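Local coordinates for beta-galactosidase (Bacillus circulans, PDB 4MAD), which probably hydrolyses terminal non-reducing beta-D-galactose residues of beta-D-galactosides, as a family 35 glycoside hydrolase with a (beta/alpha)8 barrel, at residues Phe145-Leu148 with Phe149-Arg153; Phe231-Leu234 with Lys235-Gln238; Pro383-Met386 with Glu387-Gly390. All coordinates share one frame; numbering follows the deposited sequence.

Contact 1: Phe145-Leu148 with Phe149-Arg153; sequences FDVL and FERLR
The ring of F149 turns its edge toward the ring of F145 one turn back along helix 135-152, an i/i+4 aromatic pair on an outer helix of the (beta/alpha)8 barrel. The evidence for a T-shaped stack is twofold: the ring planes stand at 75° and the centroids are 5.2 Å apart. F149 CE2 does the touching, poised over one face of F145 but displaced toward its rim, 3.8 Å from F145 CG. The backbone locks the same pair, F149 N giving a nearly straight bond (170°) to F145 O, and that carbonyl oxygen also sits at the F149 ring edge, in its plane. R192 of helix 179-192 touches both side chains, and I189 adds to the cover of F145. E150 lies on the exposed side; its N reaches V147 O by a weak bond only. R151 likewise has weak backbone bonds to V147 O and L148 O. R151 CG rests 3.5 Å from V147 O, and the chain bends beyond it, while F81 touches both R151 and V147. L152 N makes a well-formed i/i+4 bond to L148 O, 3.1 Å. The L152 side chain crosses that of L148 at a slant on the buried side, where I91 of helix 87-97 also meets L152. With L148 CG anti to its own N (chi1 172°), the isobutyl branch reaches both ways, CD2 to F149 CE2 and CG to L152 CD1. R153 closes the segment with its guanidinium plane 3.8 Å from F149 O, which lies over the centre of one face.

Contact 2: Phe231-Leu234 with Lys235-Gln238; sequences FAQL and KQYQ
The Y237 ring presents its edge to Q233 O, which lies in the ring plane 3.6 Å from Y237 CD2, while P206, L209 and S210 of helix 206-212 also touch this side chain. The Q233 amide runs alongside Y237, pointing the same way, with amide and ring planes 35° apart; Q233 OE1 comes within 4.1 Å of Y237 CE2. Toward Q236 the relation differs: the two amides are turned 67° apart, and their OE1 atoms, both acceptors, stay 4.0 Å apart, so the amides do not pair. These residues close helix 227-237, the helix of a beta-alpha-beta unit between barrel strands 218-223 and 244-249. Its last turn is loosely bonded. K235 N still makes a regular i/i+4 bond to F231 O at 2.8 Å. K235 CG, standing beside its backbone N, lies 3.3 Å from the same F231 O, and the bend at chi3 keeps CE close to that oxygen. Q236 N has weak bonds alone, to A232 O and Q233 O. L234 O then accepts twice: from Q238 N in the carbonyl plane, and from Y237 N, which stands 48° out of that plane. On the side of strand 218-223, L234 CD1 meets Q238 NE2 at 4.0 Å, the two side chains lying side by side and pointing the same way. Apolar contact of L234 with V221 and the bond from E219 N to Q238 OE1 join the helix end to that strand. L234 O takes an i/i+3 and an i/i+4 N-H, so one acceptor serves two donors just after the weak bonds of Q236 N.

Contact 3: Pro383-Met386 with Glu387-Gly390; sequences PLPM and EKYG
Y389 folds back against L384, its OH meeting the backbone N of that residue, and its side chain can be followed outward from the backbone. CB lies 3.7 Å from M386 O. With CG anti to the carbonyl carbon (chi1 -59°), the ring runs back along the preceding residues: CD2 is 3.8 Å from P385 O and CE2 3.2 Å from L384 O, both oxygens oblique to the ring. CZ meets L384 CB at 3.7 Å, the two side chains crossing nearly at right angles. At the tip, OH accepts from L384 N (3.1 Å, 152°) and is also hydrogen-bonded to S380 OG. A phenylalanine in its place would probably leave L384 N and S380 OG without this shared partner. The backbone supports the fold-back: K388 N bonds P385 O and Y389 N bonds M386 O. Nearby, E387 OE1 lies 3.4 Å from P385 CB, while OE2 forms a salt bridge with R461. The i/i+3 bonds identify a short 3-10 turn, here in the loop from strand 378-380 to strand 395-403 of the first all-beta domain, with Y389 lying against I396 and Y398.

How the contacts relate
Contacts 1, 2 and 3 follow one another along the chain without overlap. The first two belong to the catalytic (beta/alpha)8 barrel: contact 1 on helix 135-152, between strands 100-104 and 163-167, and contact 2 on helix 227-237, between strands 218-223 and 244-249. Their centres are 33 Å apart and their nearest atoms about 20 Å, which places them on well-separated helices around the barrel. Contact 3 belongs to the first all-beta domain, in a loop joining two strands of its six-stranded antiparallel sheet; its centre is 30 Å from that of contact 1 and 46 Å from that of contact 2 (nearest atoms about 35 Å). None touches another; each is local to its helix end or loop.

Contact 1: Phe145-Leu148 with Phe149-Arg153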
loop_
_atom_site.group_PDB
_atom_site.type_symbol
_atom_site.label_atom_id
_atom_site.label_comp_id
_atom_site.label_asym_id
_atom_site.label_seq_id
_atom_site.Cartn_x
_atom_site.Cartn_y
_atom_site.Cartn_z
ATOM N N PHE A 145 -4.572 19.295 3.109
ATOM C CA PHE A 145 -3.928 19.589 4.356
ATOM C C PHE A 145 -4.847 20.411 5.266
ATOM O O PHE A 145 -4.852 20.259 6.432
ATOM C CB PHE A 145 -2.594 20.287 4.151
ATOM C CG PHE A 145 -1.397 19.345 4.070
ATOM C CD1 PHE A 145 -1.547 18.018 3.871
ATOM C CD2 PHE A 145 -0.135 19.817 4.197
ATOM C CE1 PHE A 145 -0.433 17.208 3.803
ATOM C CE2 PHE A 145 0.931 18.995 4.104
ATOM C CZ PHE A 145 0.765 17.718 3.916
ATOM N N ASP A 146 -5.631 21.285 4.674
ATOM C CA ASP A 146 -6.520 22.051 5.517
ATOM C C ASP A 146 -7.440 21.126 6.260
ATOM O O ASP A 146 -7.697 21.338 7.389
ATOM C CB ASP A 146 -7.403 22.974 4.722
ATOM C CG ASP A 146 -6.700 24.196 4.252
ATOM O OD1 ASP A 146 -5.605 24.466 4.675
ATOM O OD2 ASP A 146 -7.243 24.865 3.387
ATOM N N VAL A 147 -7.997 20.135 5.603
ATOM C CA VAL A 147 -8.855 19.200 6.286
ATOM C C VAL A 147 -8.121 18.307 7.242
ATOM O O VAL A 147 -8.504 18.099 8.344
ATOM C CB VAL A 147 -9.629 18.363 5.271
ATOM C CG1 VAL A 147 -10.370 17.281 5.893
ATOM C CG2 VAL A 147 -10.604 19.211 4.567
ATOM N N LEU A 148 -7.046 17.759 6.757
ATOM C CA LEU A 148 -6.353 16.822 7.592
ATOM C C LEU A 148 -5.876 17.419 8.903
ATOM O O LEU A 148 -6.056 16.853 9.899
ATOM C CB LEU A 148 -5.140 16.272 6.866
ATOM C CG LEU A 148 -4.224 15.423 7.716
ATOM C CD1 LEU A 148 -4.877 14.152 8.039
ATOM C CD2 LEU A 148 -2.858 15.193 7.080
ATOM N N PHE A 149 -5.266 18.582 8.869
ATOM C CA PHE A 149 -4.734 19.197 10.065
ATOM C C PHE A 149 -5.785 19.632 11.113
ATOM O O PHE A 149 -5.542 19.693 12.279
ATOM C CB PHE A 149 -3.684 20.234 9.746
ATOM C CG PHE A 149 -2.376 19.631 9.391
ATOM C CD1 PHE A 149 -1.479 19.302 10.337
ATOM C CD2 PHE A 149 -2.105 19.318 8.100
ATOM C CE1 PHE A 149 -0.331 18.759 9.989
ATOM C CE2 PHE A 149 -0.928 18.739 7.763
ATOM C CZ PHE A 149 -0.058 18.459 8.696
ATOM N N GLU A 150 -6.945 19.921 10.592
ATOM C CA GLU A 150 -8.078 20.249 11.397
ATOM C C GLU A 150 -8.441 19.060 12.257
ATOM O O GLU A 150 -8.838 19.229 13.338
ATOM C CB GLU A 150 -9.251 20.683 10.534
ATOM C CG GLU A 150 -10.339 21.312 11.304
ATOM C CD GLU A 150 -11.536 21.748 10.452
ATOM O OE1 GLU A 150 -11.366 22.474 9.476
ATOM O OE2 GLU A 150 -12.673 21.367 10.782
ATOM N N ARG A 151 -8.367 17.867 11.710
ATOM C CA ARG A 151 -8.578 16.668 12.456
ATOM C C ARG A 151 -7.466 16.363 13.444
ATOM O O ARG A 151 -7.721 15.925 14.509
ATOM C CB ARG A 151 -8.823 15.454 11.569
ATOM C CG ARG A 151 -9.848 15.608 10.481
ATOM C CD ARG A 151 -11.232 15.795 10.905
ATOM N NE ARG A 151 -12.108 16.021 9.776
ATOM C CZ ARG A 151 -12.964 15.133 9.328
ATOM N NH1 ARG A 151 -13.103 13.973 9.915
ATOM N NH2 ARG A 151 -13.725 15.448 8.329
ATOM N N LEU A 152 -6.236 16.538 13.025
ATOM C CA LEU A 152 -5.081 16.327 13.845
ATOM C C LEU A 152 -4.871 17.357 14.957
ATOM O O LEU A 152 -4.199 17.098 15.904
ATOM C CB LEU A 152 -3.817 16.222 13.023
ATOM C CG LEU A 152 -3.727 15.172 11.945
ATOM C CD1 LEU A 152 -2.416 15.278 11.246
ATOM C CD2 LEU A 152 -3.876 13.830 12.551
ATOM N N ARG A 153 -5.415 18.540 14.813
ATOM C CA ARG A 153 -5.014 19.634 15.649
ATOM C C ARG A 153 -5.218 19.370 17.163
ATOM O O ARG A 153 -4.351 19.611 17.936
ATOM C CB ARG A 153 -5.729 20.901 15.218
ATOM C CG ARG A 153 -5.098 22.138 15.694
ATOM C CD ARG A 153 -5.608 23.338 14.909
ATOM N NE ARG A 153 -4.958 23.416 13.617
ATOM C CZ ARG A 153 -5.546 23.523 12.428
ATOM N NH1 ARG A 153 -6.840 23.582 12.273
ATOM N NH2 ARG A 153 -4.788 23.543 11.377
#

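Contact 2: Phe231-Leu234 with Lys235-Gln238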
loop_
_atom_site.group_PDB
_atom_site.type_symbol
_atom_site.label_atom_id
_atom_site.label_comp_id
_atom_site.label_asym_id
_atom_site.label_seq_id
_atom_site.Cartn_x
_atom_site.Cartn_y
_atom_site.Cartn_z
ATOM N N PHE A 231 25.449 7.720 9.929
ATOM C CA PHE A 231 25.512 8.879 10.818
ATOM C C PHE A 231 26.668 9.836 10.497
ATOM O O PHE A 231 26.559 11.018 10.635
ATOM C CB PHE A 231 25.496 8.458 12.259
ATOM C CG PHE A 231 24.179 7.932 12.735
ATOM C CD1 PHE A 231 22.975 8.421 12.276
ATOM C CD2 PHE A 231 24.150 6.962 13.687
ATOM C CE1 PHE A 231 21.809 7.949 12.796
ATOM C CE2 PHE A 231 23.001 6.506 14.178
ATOM C CZ PHE A 231 21.822 6.981 13.740
ATOM N N ALA A 232 27.773 9.273 10.042
ATOM C CA ALA A 232 28.896 10.079 9.653
ATOM C C ALA A 232 28.562 10.979 8.484
ATOM O O ALA A 232 28.909 12.107 8.498
ATOM C CB ALA A 232 30.034 9.248 9.340
ATOM N N GLN A 233 27.873 10.448 7.496
ATOM C CA GLN A 233 27.428 11.232 6.366
ATOM C C GLN A 233 26.503 12.324 6.787
ATOM O O GLN A 233 26.673 13.413 6.394
ATOM C CB GLN A 233 26.709 10.379 5.350
ATOM C CG GLN A 233 27.551 9.982 4.265
ATOM C CD GLN A 233 27.980 11.142 3.406
ATOM O OE1 GLN A 233 27.816 12.281 3.733
ATOM N NE2 GLN A 233 28.506 10.844 2.345
ATOM N N LEU A 234 25.571 11.989 7.655
ATOM C CA LEU A 234 24.652 12.951 8.195
ATOM C C LEU A 234 25.394 14.053 8.931
ATOM O O LEU A 234 25.129 15.185 8.713
ATOM C CB LEU A 234 23.668 12.300 9.142
ATOM C CG LEU A 234 22.734 13.168 9.966
ATOM C CD1 LEU A 234 21.972 14.027 9.080
ATOM C CD2 LEU A 234 21.859 12.431 10.844
ATOM N N LYS A 235 26.395 13.696 9.711
ATOM C CA LYS A 235 27.160 14.687 10.440
ATOM C C LYS A 235 27.944 15.705 9.593
ATOM O O LYS A 235 28.256 16.768 10.055
ATOM C CB LYS A 235 28.022 14.030 11.508
ATOM C CG LYS A 235 27.197 13.567 12.658
ATOM C CD LYS A 235 28.003 13.255 13.832
ATOM C CE LYS A 235 28.261 11.845 13.868
ATOM N NZ LYS A 235 29.272 11.461 14.828
ATOM N N GLN A 236 28.222 15.369 8.354
ATOM C CA GLN A 236 28.755 16.330 7.425
ATOM C C GLN A 236 27.842 17.470 7.116
ATOM O O GLN A 236 28.292 18.518 6.802
ATOM C CB GLN A 236 29.231 15.695 6.166
ATOM C CG GLN A 236 30.157 14.657 6.452
ATOM C CD GLN A 236 31.264 14.700 5.557
ATOM O OE1 GLN A 236 31.151 14.311 4.429
ATOM N NE2 GLN A 236 32.367 15.216 6.024
ATOM N N TYR A 237 26.572 17.211 7.107
ATOM C CA TYR A 237 25.589 18.227 6.881
ATOM C C TYR A 237 24.953 18.819 8.145
ATOM O O TYR A 237 24.380 19.858 8.101
ATOM C CB TYR A 237 24.497 17.685 5.946
ATOM C CG TYR A 237 24.965 17.332 4.563
ATOM C CD1 TYR A 237 24.643 18.125 3.501
ATOM C CD2 TYR A 237 25.690 16.212 4.325
ATOM C CE1 TYR A 237 25.052 17.834 2.278
ATOM C CE2 TYR A 237 26.130 15.918 3.097
ATOM C CZ TYR A 237 25.807 16.725 2.071
ATOM O OH TYR A 237 26.187 16.428 0.798
ATOM N N GLN A 238 25.013 18.102 9.234
ATOM C CA GLN A 238 24.297 18.442 10.445
ATOM C C GLN A 238 25.094 17.937 11.625
ATOM O O GLN A 238 24.804 16.933 12.141
ATOM C CB GLN A 238 22.919 17.805 10.426
ATOM C CG GLN A 238 22.076 18.064 11.632
ATOM C CD GLN A 238 20.683 17.541 11.457
ATOM O OE1 GLN A 238 19.829 18.151 10.869
ATOM N NE2 GLN A 238 20.493 16.362 11.926
#

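Contact 3: Pro383-Met386 with Glu387-Gly390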
loop_
_atom_site.group_PDB
_atom_site.type_symbol
_atom_site.label_atom_id
_atom_site.label_comp_id
_atom_site.label_asym_id
_atom_site.label_seq_id
_atom_site.Cartn_x
_atom_site.Cartn_y
_atom_site.Cartn_z
ATOM N N PRO A 383 -9.227 5.100 -26.624
ATOM C CA PRO A 383 -9.075 4.498 -25.313
ATOM C C PRO A 383 -8.328 5.448 -24.397
ATOM O O PRO A 383 -7.288 5.918 -24.763
ATOM C CB PRO A 383 -8.228 3.252 -25.596
ATOM C CG PRO A 383 -7.725 3.383 -26.883
ATOM C CD PRO A 383 -8.294 4.535 -27.594
ATOM N N LEU A 384 -8.885 5.724 -23.232
ATOM C CA LEU A 384 -8.234 6.562 -22.248
ATOM C C LEU A 384 -7.793 5.722 -21.023
ATOM O O LEU A 384 -8.299 4.701 -20.808
ATOM C CB LEU A 384 -9.171 7.654 -21.780
ATOM C CG LEU A 384 -9.815 8.545 -22.833
ATOM C CD1 LEU A 384 -10.807 9.473 -22.252
ATOM C CD2 LEU A 384 -8.783 9.267 -23.588
ATOM N N PRO A 385 -6.838 6.179 -20.258
ATOM C CA PRO A 385 -6.462 5.421 -19.069
ATOM C C PRO A 385 -7.569 5.536 -18.014
ATOM O O PRO A 385 -8.343 6.418 -18.072
ATOM C CB PRO A 385 -5.202 6.110 -18.602
ATOM C CG PRO A 385 -5.284 7.438 -19.177
ATOM C CD PRO A 385 -6.036 7.387 -20.399
ATOM N N MET A 386 -7.618 4.627 -17.060
ATOM C CA MET A 386 -8.795 4.476 -16.219
ATOM C C MET A 386 -9.118 5.707 -15.385
ATOM O O MET A 386 -10.196 5.925 -15.017
ATOM C CB MET A 386 -8.688 3.223 -15.327
ATOM C CG MET A 386 -7.663 3.327 -14.324
ATOM S SD MET A 386 -7.817 1.959 -13.151
ATOM C CE MET A 386 -7.765 0.559 -14.184
ATOM N N GLU A 387 -8.110 6.488 -15.072
ATOM C CA GLU A 387 -8.307 7.672 -14.274
ATOM C C GLU A 387 -9.258 8.668 -14.978
ATOM O O GLU A 387 -9.948 9.428 -14.346
ATOM C CB GLU A 387 -6.984 8.327 -13.975
ATOM C CG GLU A 387 -6.037 7.476 -13.220
ATOM C CD GLU A 387 -5.146 6.616 -14.073
ATOM O OE1 GLU A 387 -5.249 6.764 -15.260
ATOM O OE2 GLU A 387 -4.360 5.826 -13.550
ATOM N N LYS A 388 -9.196 8.660 -16.283
ATOM C CA LYS A 388 -10.017 9.559 -17.105
ATOM C C LYS A 388 -11.487 9.189 -17.098
ATOM O O LYS A 388 -12.308 9.948 -17.551
ATOM C CB LYS A 388 -9.519 9.657 -18.544
ATOM C CG LYS A 388 -8.197 10.265 -18.672
ATOM C CD LYS A 388 -8.217 11.705 -18.666
ATOM C CE LYS A 388 -8.899 12.278 -19.868
ATOM N NZ LYS A 388 -9.035 13.768 -19.800
ATOM N N TYR A 389 -11.763 7.966 -16.685
ATOM C CA TYR A 389 -13.099 7.471 -16.593
ATOM C C TYR A 389 -13.567 7.552 -15.129
ATOM O O TYR A 389 -14.572 7.080 -14.823
ATOM C CB TYR A 389 -13.219 6.067 -17.146
ATOM C CG TYR A 389 -12.827 5.909 -18.598
ATOM C CD1 TYR A 389 -13.541 6.527 -19.594
ATOM C CD2 TYR A 389 -11.783 5.142 -18.965
ATOM C CE1 TYR A 389 -13.201 6.389 -20.883
ATOM C CE2 TYR A 389 -11.451 4.992 -20.260
ATOM C CZ TYR A 389 -12.181 5.634 -21.236
ATOM O OH TYR A 389 -11.873 5.535 -22.556
ATOM N N GLY A 390 -12.789 8.199 -14.294
ATOM C CA GLY A 390 -13.075 8.301 -12.888
ATOM C C GLY A 390 -12.767 7.111 -12.016
ATOM O O GLY A 390 -13.357 6.977 -10.996
#